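Local coordinates for protein putative endoribonuclease (PDB 3LYB) that probably cleaves RNA as a member of the L-PSP (YjgF-like) endoribonuclease family and binds calcium, at residues B[41-44]-B[45-48]. Residues are numbered along the deposited sequence; the frame is centred on the assembly and turned at random.
With CA (calcium ion), chain F.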
ATOM      1  N   ASN B  41     -12.874  12.691 -22.194  1.00 41.83           N
ATOM      2  CA  ASN B  41     -12.946  11.424 -21.443  1.00 41.83           C
ATOM      3  C   ASN B  41     -13.262  10.152 -22.233  1.00 40.44           C
ATOM      4  O   ASN B  41     -13.279   9.057 -21.679  1.00 40.23           O
ATOM      5  CB  ASN B  41     -13.821  11.548 -20.180  1.00 42.49           C
ATOM      6  CG  ASN B  41     -15.263  11.972 -20.478  1.00 45.60           C
ATOM      7  OD1 ASN B  41     -15.540  12.859 -21.306  1.00 49.55           O
ATOM      8  ND2 ASN B  41     -16.196  11.356 -19.761  1.00 49.36           N
ATOM      9  N   GLY B  42     -13.478  10.292 -23.530  1.00 39.29           N
ATOM     10  CA  GLY B  42     -13.768   9.140 -24.362  1.00 38.13           C
ATOM     11  C   GLY B  42     -14.188   9.578 -25.740  1.00 37.40           C
ATOM     12  O   GLY B  42     -14.137  10.775 -26.049  1.00 36.54           O
ATOM     13  N   PHE B  43     -14.598   8.602 -26.552  1.00 36.93           N
ATOM     14  CA  PHE B  43     -14.987   8.817 -27.960  1.00 37.25           C
ATOM     15  C   PHE B  43     -16.034   9.903 -28.213  1.00 38.08           C
ATOM     16  O   PHE B  43     -15.944  10.657 -29.196  1.00 38.17           O
ATOM     17  CB  PHE B  43     -15.465   7.519 -28.593  1.00 36.30           C
ATOM     18  CG  PHE B  43     -14.365   6.574 -28.905  1.00 34.70           C
ATOM     19  CD1 PHE B  43     -13.224   7.015 -29.572  1.00 33.22           C
ATOM     20  CD2 PHE B  43     -14.461   5.235 -28.547  1.00 32.84           C
ATOM     21  CE1 PHE B  43     -12.193   6.130 -29.888  1.00 32.62           C
ATOM     22  CE2 PHE B  43     -13.428   4.347 -28.852  1.00 32.60           C
ATOM     23  CZ  PHE B  43     -12.289   4.802 -29.524  1.00 31.90           C
ATOM     24  N   GLN B  44     -17.020   9.969 -27.323  1.00 38.75           N
ATOM     25  CA  GLN B  44     -18.082  10.959 -27.411  1.00 39.66           C
ATOM     26  C   GLN B  44     -17.568  12.397 -27.480  1.00 39.58           C
ATOM     27  O   GLN B  44     -18.286  13.291 -27.918  1.00 40.05           O
ATOM     28  CB  GLN B  44     -19.091  10.770 -26.272  1.00 39.91           C
ATOM     29  CG  GLN B  44     -19.771   9.361 -26.244  1.00 42.27           C
ATOM     30  CD  GLN B  44     -20.641   9.070 -27.488  1.00 45.79           C
ATOM     31  OE1 GLN B  44     -21.409   9.932 -27.940  1.00 48.99           O
ATOM     32  NE2 GLN B  44     -20.528   7.853 -28.034  1.00 45.42           N
ATOM     33  N   ASP B  45     -16.321  12.627 -27.098  1.00 39.70           N
ATOM     34  CA  ASP B  45     -15.763  13.986 -27.174  1.00 40.13           C
ATOM     35  C   ASP B  45     -14.999  14.280 -28.469  1.00 39.97           C
ATOM     36  O   ASP B  45     -14.406  15.342 -28.618  1.00 40.52           O
ATOM     37  CB  ASP B  45     -14.890  14.298 -25.952  1.00 40.23           C
ATOM     38  CG  ASP B  45     -15.680  14.298 -24.646  1.00 41.87           C
ATOM     39  OD1 ASP B  45     -16.714  15.022 -24.536  1.00 42.88           O
ATOM     40  OD2 ASP B  45     -15.250  13.576 -23.718  1.00 42.31           O
ATOM     41  N   VAL B  46     -15.010  13.347 -29.406  1.00 39.81           N
ATOM     42  CA  VAL B  46     -14.320  13.583 -30.658  1.00 40.05           C
ATOM     43  C   VAL B  46     -15.229  13.430 -31.877  1.00 40.12           C
ATOM     44  O   VAL B  46     -16.241  12.711 -31.834  1.00 40.04           O
ATOM     45  CB  VAL B  46     -13.029  12.708 -30.819  1.00 40.60           C
ATOM     46  CG1 VAL B  46     -12.084  12.875 -29.602  1.00 40.31           C
ATOM     47  CG2 VAL B  46     -13.363  11.228 -31.099  1.00 40.08           C
ATOM     48  N   PRO B  47     -14.885  14.136 -32.965  1.00 40.19           N
ATOM     49  CA  PRO B  47     -15.617  14.030 -34.223  1.00 40.02           C
ATOM     50  C   PRO B  47     -15.919  12.579 -34.584  1.00 39.09           C
ATOM     51  O   PRO B  47     -15.056  11.701 -34.433  1.00 39.51           O
ATOM     52  CB  PRO B  47     -14.634  14.655 -35.228  1.00 40.42           C
ATOM     53  CG  PRO B  47     -13.996  15.767 -34.424  1.00 40.09           C
ATOM     54  CD  PRO B  47     -13.844  15.186 -33.028  1.00 40.09           C
ATOM     55  N   GLU B  48     -17.138  12.334 -35.048  1.00 37.71           N
ATOM     56  CA  GLU B  48     -17.594  10.973 -35.297  1.00 36.43           C
ATOM     57  C   GLU B  48     -16.672  10.138 -36.207  1.00 36.09           C
ATOM     58  O   GLU B  48     -16.324   9.018 -35.858  1.00 35.81           O
ATOM     59  CB  GLU B  48     -19.027  10.981 -35.803  1.00 36.31           C
ATOM     60  CG  GLU B  48     -20.088  11.260 -34.725  1.00 36.09           C
ATOM     61  CD  GLU B  48     -20.403  12.737 -34.474  1.00 36.86           C
ATOM     62  OE1 GLU B  48     -19.621  13.643 -34.880  1.00 36.61           O
ATOM     63  OE2 GLU B  48     -21.465  12.976 -33.848  1.00 37.17           O
TER
HETATM   64 CA    CA F 166     -17.161  14.624 -21.797  0.50 52.26          CA
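Between Gly42 and Val46 the backbone closes a short 3-10 turn, Asp45 N bonding to Gly42 O (3.0 Å) and Val46 N to Phe43 O (2.9 Å), two successive i+3 to i bonds. The turn lies in the loop that joins strand 23-26 to helix 48-54 of this YjgF-like fold, and it illustrates how a tight turn can bring two oxygen ligands from nearby residues to one metal. Asn41 OD1 binds a calcium ion at 2.4 Å. Asp45 OD1 binds the same ion at 2.8 Å. The other carboxylate oxygen, Asp45 OD2, also lies 2.9 Å from the calcium, and it accepts Asn41 N at 3.0 Å; this bond is almost straight (176°) and arrives on the anti side, somewhat out of the carboxylate plane. In Asn41, CG is lodged between the backbone N and the carbonyl carbon (chi1 59°), and OD1 lies on the side of Asp45 and the metal. Amide and carboxylate planes are inclined by 36°. The cation probably offsets the negative charge of the carboxylate. Toward the protein interior, buried Phe43 packs on Leu70 of helix 60-85 and Val46 on Trp74 of the same helix. Across the turn these two residues touch lightly, Val46 CG2 approaching the edge of the Phe43 ring at CD1, 4.5 Å away.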